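PDB 3LKE: enoyl-CoA hydratase from Bacillus halodurans, which catalyses the reversible addition of water across the double bond of enoyl-CoA thioesters, as a member of the crotonase family. Local coordinates for the interface of chains A and B. Residues are numbered along the deposited sequence; one frame, centred on the assembly and turned at random. Chains: chain A/B, Enoyl-CoA hydratase.

Contact 1: the interface of chains A and B. Residues chain A 142, 241, 244, 246-247, 250; chain B 207-208, 210.
B:Tyr208 pushes its ring into a niche of chain A built by A:Gln244, A:Glu246, A:Ile247 and A:Arg250, with A:Leu241 and A:Gly142 behind. Its CG lies anti to the backbone N (chi1 179°), which turns the ring away from that nitrogen and towards the C-terminal helix of chain A, residues 245-253.

The firmer polar link is at the hydroxyl end of the ring. The phenol OH donates to the side-chain amide oxygen OE1 of A:Gln244 over 2.6 Å, reaching a lone pair in the carbonyl plane at a C=O...O angle of 144°. At the other end, NH2 of the A:Arg250 guanidinium makes a weak hydrogen bond of 3.1 Å to the carbonyl O of B:Gly207.

Packing engages both faces of the ring. A:Glu246 lays its methylene CG over one face, 3.5 Å from the centroid, in a CH-pi contact; B:Pro210 of the same chain as the tyrosine puts CD over the centre of the opposite face. A:Ile247 comes in crosswise, its CD1 3.5 Å from ring atom CE2 of B:Tyr208.

Within chain A, NE of A:Arg250 forms a salt bridge of 2.7 Å with carboxylate OE2 of A:Glu246, on its anti lone pair. This probably steadies both side chains beside the tyrosine.

The site thus docks the start of the B 209-220 helix against the C-terminal end of chain A, as part of a subunit interface in the deposited trimer.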
loop_
_atom_site.group_PDB
_atom_site.type_symbol
_atom_site.label_atom_id
_atom_site.label_comp_id
_atom_site.label_asym_id
_atom_site.label_seq_id
_atom_site.Cartn_x
_atom_site.Cartn_y
_atom_site.Cartn_z
ATOM N N GLY A 142 7.912 -25.882 -6.134
ATOM C CA GLY A 142 8.620 -25.443 -7.320
ATOM C C GLY A 142 7.700 -24.789 -8.338
ATOM O O GLY A 142 7.993 -24.770 -9.534
ATOM N N LEU A 241 6.032 -23.526 -16.229
ATOM C CA LEU A 241 6.737 -24.301 -15.217
ATOM C C LEU A 241 6.299 -25.777 -15.220
ATOM O O LEU A 241 7.092 -26.672 -14.922
ATOM C CB LEU A 241 6.535 -23.683 -13.830
ATOM C CG LEU A 241 7.370 -22.444 -13.521
ATOM C CD1 LEU A 241 6.788 -21.691 -12.319
ATOM C CD2 LEU A 241 8.830 -22.829 -13.268
ATOM N N GLN A 244 8.312 -28.251 -17.194
ATOM C CA GLN A 244 9.669 -28.547 -16.747
ATOM C C GLN A 244 9.658 -29.787 -15.854
ATOM O O GLN A 244 8.805 -29.920 -14.981
ATOM C CB GLN A 244 10.274 -27.326 -16.032
ATOM C CG GLN A 244 10.371 -26.102 -16.946
ATOM C CD GLN A 244 10.789 -24.809 -16.241
ATOM O OE1 GLN A 244 11.695 -24.791 -15.400
ATOM N NE2 GLN A 244 10.136 -23.714 -16.606
ATOM N N GLU A 246 11.304 -30.763 -13.380
ATOM C CA GLU A 246 11.481 -30.564 -11.942
ATOM C C GLU A 246 10.142 -30.538 -11.196
ATOM O O GLU A 246 10.043 -31.011 -10.061
ATOM C CB GLU A 246 12.252 -29.269 -11.665
ATOM C CG GLU A 246 12.455 -28.966 -10.186
ATOM C CD GLU A 246 13.424 -29.922 -9.511
ATOM O OE1 GLU A 246 14.181 -30.611 -10.224
ATOM O OE2 GLU A 246 13.436 -29.979 -8.265
ATOM N N ILE A 247 9.125 -29.969 -11.836
ATOM C CA ILE A 247 7.814 -29.812 -11.214
ATOM C C ILE A 247 7.148 -31.182 -11.072
ATOM O O ILE A 247 6.613 -31.521 -10.013
ATOM C CB ILE A 247 6.916 -28.842 -12.019
ATOM C CG1 ILE A 247 7.254 -27.371 -11.705
ATOM C CG2 ILE A 247 5.451 -29.073 -11.697
ATOM C CD1 ILE A 247 8.696 -26.960 -11.949
ATOM N N ARG A 250 8.933 -32.957 -8.346
ATOM C CA ARG A 250 8.609 -32.438 -7.025
ATOM C C ARG A 250 7.223 -32.886 -6.576
ATOM O O ARG A 250 7.050 -33.355 -5.453
ATOM C CB ARG A 250 8.728 -30.909 -6.990
ATOM C CG ARG A 250 10.159 -30.434 -6.821
ATOM C CD ARG A 250 10.302 -28.909 -6.905
ATOM N NE ARG A 250 11.713 -28.531 -6.843
ATOM C CZ ARG A 250 12.264 -27.782 -5.892
ATOM N NH1 ARG A 250 11.534 -27.279 -4.909
ATOM N NH2 ARG A 250 13.561 -27.526 -5.936
ATOM N N GLY B 207 13.968 -24.272 -2.847
ATOM C CA GLY B 207 13.119 -23.923 -3.973
ATOM C C GLY B 207 13.754 -24.256 -5.313
ATOM O O GLY B 207 14.866 -24.787 -5.373
ATOM N N TYR B 208 13.032 -23.949 -6.385
ATOM C CA TYR B 208 13.476 -24.201 -7.752
ATOM C C TYR B 208 13.787 -22.865 -8.421
ATOM O O TYR B 208 12.904 -22.024 -8.549
ATOM C CB TYR B 208 12.362 -24.950 -8.495
ATOM C CG TYR B 208 12.620 -25.298 -9.946
ATOM C CD1 TYR B 208 13.803 -25.911 -10.345
ATOM C CD2 TYR B 208 11.656 -25.048 -10.909
ATOM C CE1 TYR B 208 14.020 -26.238 -11.669
ATOM C CE2 TYR B 208 11.859 -25.376 -12.235
ATOM C CZ TYR B 208 13.047 -25.963 -12.610
ATOM O OH TYR B 208 13.228 -26.285 -13.934
ATOM N N PRO B 210 14.028 -21.431 -11.377
ATOM C CA PRO B 210 13.118 -20.767 -12.322
ATOM C C PRO B 210 11.753 -20.417 -11.720
ATOM O O PRO B 210 11.109 -19.478 -12.184
ATOM C CB PRO B 210 12.957 -21.803 -13.441
ATOM C CG PRO B 210 14.191 -22.646 -13.336
ATOM C CD PRO B 210 14.436 -22.758 -11.863
#

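Contact 2: the interface of chains A and B. Residues chain A 150, 154, 159, 162-163; chain B 216, 219-220.
B:Leu219 enters a hollow on chain A between helices 149-157 and 159-168, at a subunit interface of this crotonase-family protein. Its methyl CD2 lies 3.6 Å from ring carbon CD of A:Pro154, against the A:Ser150 backbone, and meets methyl CG2 of A:Thr162 tip to tip. The other methyl, CD1, points towards the end of A:Met163, although their separation is too short to be trusted. The thioether methyl CE of A:Met163 also approaches CG of B:Lys216 at 3.4 Å, the two side chains crossing at about a right angle.

A:Tyr159 lies across the B:Leu219 side chain, its ring carbon CE1 3.8 Å from CB of the leucine. With CG anti to the backbone N (chi1 173°), the ring extends towards the B 209-220 helix, where its hydroxyl OH lies 3.6 Å from CE of B:Lys216 and 3.6 Å from CE of B:Lys220. An alanine in place of A:Tyr159 would remove the ring and would probably uncover one flank of B:Leu219 and free the aliphatic ends of both lysines to shift.

Further out, water 1 bridges the two backbones, 2.8 Å from the carbonyl O of A:Ser150 and 2.8 Å from that of B:Leu219. B:Lys216 and B:Lys220 stand one turn apart on helix 209-220, with B:Leu219 between them in sequence.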
loop_
_atom_site.group_PDB
_atom_site.type_symbol
_atom_site.label_atom_id
_atom_site.label_comp_id
_atom_site.label_asym_id
_atom_site.label_seq_id
_atom_site.Cartn_x
_atom_site.Cartn_y
_atom_site.Cartn_z
ATOM N N SER A 150 -0.431 -13.901 -6.513
ATOM C CA SER A 150 0.635 -12.945 -6.826
ATOM C C SER A 150 0.144 -11.500 -6.857
ATOM O O SER A 150 0.950 -10.575 -6.736
ATOM C CB SER A 150 1.355 -13.301 -8.138
ATOM O OG SER A 150 0.586 -12.930 -9.274
ATOM N N PRO A 154 0.945 -9.535 -2.066
ATOM C CA PRO A 154 1.752 -8.343 -1.765
ATOM C C PRO A 154 0.913 -7.107 -1.451
ATOM O O PRO A 154 1.367 -6.246 -0.693
ATOM C CB PRO A 154 2.587 -8.134 -3.039
ATOM C CG PRO A 154 1.878 -8.922 -4.115
ATOM C CD PRO A 154 1.182 -10.067 -3.417
ATOM N N TYR A 159 5.206 -6.816 -0.038
ATOM C CA TYR A 159 6.082 -7.653 -0.856
ATOM C C TYR A 159 7.084 -8.429 -0.005
ATOM O O TYR A 159 7.219 -9.645 -0.149
ATOM C CB TYR A 159 6.846 -6.799 -1.876
ATOM C CG TYR A 159 7.889 -7.585 -2.636
ATOM C CD1 TYR A 159 7.543 -8.311 -3.773
ATOM C CD2 TYR A 159 9.221 -7.613 -2.213
ATOM C CE1 TYR A 159 8.492 -9.043 -4.465
ATOM C CE2 TYR A 159 10.180 -8.348 -2.902
ATOM C CZ TYR A 159 9.799 -9.064 -4.027
ATOM O OH TYR A 159 10.736 -9.789 -4.731
ATOM N N THR A 162 5.528 -11.145 1.812
ATOM C CA THR A 162 5.093 -12.210 0.920
ATOM C C THR A 162 6.270 -13.125 0.586
ATOM O O THR A 162 6.149 -14.358 0.650
ATOM C CB THR A 162 4.468 -11.652 -0.367
ATOM O OG1 THR A 162 3.264 -10.944 -0.034
ATOM C CG2 THR A 162 4.137 -12.782 -1.345
ATOM N N MET A 163 7.418 -12.534 0.257
ATOM C CA MET A 163 8.599 -13.350 -0.045
ATOM C C MET A 163 8.968 -14.239 1.146
ATOM O O MET A 163 9.256 -15.433 0.991
ATOM C CB MET A 163 9.789 -12.482 -0.485
ATOM C CG MET A 163 9.666 -11.931 -1.910
ATOM S SD MET A 163 9.637 -13.169 -3.229
ATOM C CE MET A 163 9.083 -12.200 -4.599
ATOM N N LYS B 216 8.958 -13.904 -8.419
ATOM C CA LYS B 216 9.352 -12.498 -8.278
ATOM C C LYS B 216 8.788 -11.646 -9.402
ATOM O O LYS B 216 8.318 -10.532 -9.180
ATOM C CB LYS B 216 10.874 -12.358 -8.209
ATOM C CG LYS B 216 11.465 -12.886 -6.923
ATOM C CD LYS B 216 12.964 -12.592 -6.775
ATOM C CE LYS B 216 13.269 -11.105 -6.855
ATOM N NZ LYS B 216 14.619 -10.846 -6.299
ATOM N N LEU B 219 5.001 -11.115 -8.779
ATOM C CA LEU B 219 4.777 -10.240 -7.629
ATOM C C LEU B 219 5.036 -8.779 -7.959
ATOM O O LEU B 219 4.312 -7.891 -7.520
ATOM C CB LEU B 219 5.647 -10.681 -6.466
ATOM C CG LEU B 219 5.189 -11.992 -5.841
ATOM C CD1 LEU B 219 6.200 -12.454 -4.815
ATOM C CD2 LEU B 219 3.807 -11.840 -5.191
ATOM N N LYS B 220 6.072 -8.530 -8.752
ATOM C CA LYS B 220 6.452 -7.159 -9.078
ATOM C C LYS B 220 5.535 -6.529 -10.131
ATOM O O LYS B 220 5.334 -5.313 -10.147
ATOM C CB LYS B 220 7.917 -7.124 -9.523
ATOM C CG LYS B 220 8.889 -7.416 -8.395
ATOM C CD LYS B 220 10.287 -7.742 -8.900
ATOM C CE LYS B 220 11.246 -7.952 -7.741
ATOM N NZ LYS B 220 11.435 -6.710 -6.941
HETATM O O HOH W 1 1.558 -8.007 -7.585
#

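Contact 3: the interface of chains A and B. Residues chain A 144-145, 233-234, 237; chain B 214, 217-218.
A:Glu237 faces B:Lys217 and B:Leu218 where helix 223-241 of chain A packs against helix 209-220 of chain B.

The charged link is a salt bridge with a hydrogen bond: ammonium NZ of B:Lys217 donates to carboxylate OE2 of A:Glu237 over 2.7 Å. The nitrogen comes to the syn side of the oxygen, 17° out of the carboxylate plane. The lysine is fully extended from a CG anti to the backbone N (chi1 179°), whereas the glutamate bends at chi2 (-64°), and the two side chains cross at about a right angle. The other carboxylate oxygen, OE1 of A:Glu237, lies 3.6 Å from the methyl CB of B:Ala214.

Apolar packing centres on B:Leu218, which runs past A:Glu237 in the opposite direction, its CG 3.9 Å from the glutamate CG. Methyl CD1 also touches CB of A:Ser144 at 3.8 Å. Methyl CD2 reaches the backbone of the A helix, 3.8 Å from CA of A:Glu234, and rests beside CB of A:Gln233 at 3.8 Å.

The aliphatic stem of A:Glu237 therefore packs on the leucine while its carboxylate pairs with the lysine ammonium, which probably helps fix the register of the two helices and hold the subunits of the deposited trimer together.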
loop_
_atom_site.group_PDB
_atom_site.type_symbol
_atom_site.label_atom_id
_atom_site.label_comp_id
_atom_site.label_asym_id
_atom_site.label_seq_id
_atom_site.Cartn_x
_atom_site.Cartn_y
_atom_site.Cartn_z
ATOM N N SER A 144 4.942 -21.251 -9.260
ATOM C CA SER A 144 4.678 -19.835 -8.993
ATOM C C SER A 144 3.276 -19.680 -8.414
ATOM O O SER A 144 2.446 -20.576 -8.541
ATOM C CB SER A 144 4.808 -19.020 -10.274
ATOM O OG SER A 144 4.186 -19.698 -11.361
ATOM N N PRO A 145 3.006 -18.540 -7.765
ATOM C CA PRO A 145 1.680 -18.380 -7.159
ATOM C C PRO A 145 0.633 -18.171 -8.234
ATOM O O PRO A 145 0.895 -17.491 -9.229
ATOM C CB PRO A 145 1.815 -17.099 -6.331
ATOM C CG PRO A 145 3.294 -16.805 -6.278
ATOM C CD PRO A 145 3.887 -17.391 -7.504
ATOM N N GLN A 233 -1.143 -13.513 -16.678
ATOM C CA GLN A 233 0.280 -13.744 -16.500
ATOM C C GLN A 233 0.577 -14.936 -15.594
ATOM O O GLN A 233 1.470 -15.727 -15.877
ATOM C CB GLN A 233 0.959 -12.473 -15.972
ATOM C CG GLN A 233 1.025 -11.363 -17.001
ATOM C CD GLN A 233 1.729 -11.814 -18.273
ATOM O OE1 GLN A 233 2.774 -12.468 -18.220
ATOM N NE2 GLN A 233 1.149 -11.479 -19.424
ATOM N N GLU A 234 -0.169 -15.070 -14.503
ATOM C CA GLU A 234 0.018 -16.214 -13.624
ATOM C C GLU A 234 -0.186 -17.502 -14.420
ATOM O O GLU A 234 0.536 -18.484 -14.238
ATOM C CB GLU A 234 -0.985 -16.182 -12.461
ATOM C CG GLU A 234 -0.741 -15.054 -11.454
ATOM C CD GLU A 234 -1.753 -15.089 -10.326
ATOM O OE1 GLU A 234 -2.800 -15.752 -10.509
ATOM O OE2 GLU A 234 -1.505 -14.459 -9.271
ATOM N N GLU A 237 2.873 -18.223 -16.649
ATOM C CA GLU A 237 4.048 -18.625 -15.878
ATOM C C GLU A 237 3.894 -20.035 -15.327
ATOM O O GLU A 237 4.846 -20.807 -15.305
ATOM C CB GLU A 237 4.337 -17.657 -14.718
ATOM C CG GLU A 237 4.665 -16.223 -15.136
ATOM C CD GLU A 237 5.954 -16.097 -15.949
ATOM O OE1 GLU A 237 6.854 -16.959 -15.828
ATOM O OE2 GLU A 237 6.066 -15.105 -16.700
ATOM N N ALA B 214 10.082 -16.680 -11.628
ATOM C CA ALA B 214 8.715 -16.426 -12.098
ATOM C C ALA B 214 7.876 -15.793 -10.990
ATOM O O ALA B 214 7.055 -14.902 -11.235
ATOM C CB ALA B 214 8.058 -17.737 -12.579
ATOM N N LYS B 217 8.831 -12.179 -10.616
ATOM C CA LYS B 217 8.325 -11.468 -11.780
ATOM C C LYS B 217 6.843 -11.146 -11.628
ATOM O O LYS B 217 6.407 -10.028 -11.899
ATOM C CB LYS B 217 8.569 -12.318 -13.036
ATOM C CG LYS B 217 8.065 -11.729 -14.335
ATOM C CD LYS B 217 8.292 -12.738 -15.472
ATOM C CE LYS B 217 7.730 -12.272 -16.803
ATOM N NZ LYS B 217 7.816 -13.388 -17.808
ATOM N N LEU B 218 6.071 -12.134 -11.188
ATOM C CA LEU B 218 4.632 -11.969 -11.019
ATOM C C LEU B 218 4.314 -10.967 -9.898
ATOM O O LEU B 218 3.474 -10.081 -10.053
ATOM C CB LEU B 218 3.998 -13.324 -10.705
ATOM C CG LEU B 218 3.857 -14.213 -11.944
ATOM C CD1 LEU B 218 3.524 -15.635 -11.487
ATOM C CD2 LEU B 218 2.791 -13.675 -12.875
#

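Helix 209-220 of chain B runs through all three contacts, supplying B:Pro210 to contact 1, B:Ala214, B:Lys217 and B:Leu218 to contact 3, and B:Lys216, B:Leu219 and B:Lys220 to contact 2. By their C-alpha centres contacts 1 and 2 are about 18 Å apart; contact 3 lies about 13 Å from contact 1 and 10 Å from contact 2. On chain A, helix 223-241 serves contact 3 and lends A:Leu241 to contact 1, which otherwise rests mainly on helix 245-253; contact 2 uses helices 149-157 and 159-168. The chains meet through different surfaces, which suits a trimeric ring, common among crotonase-family enzymes.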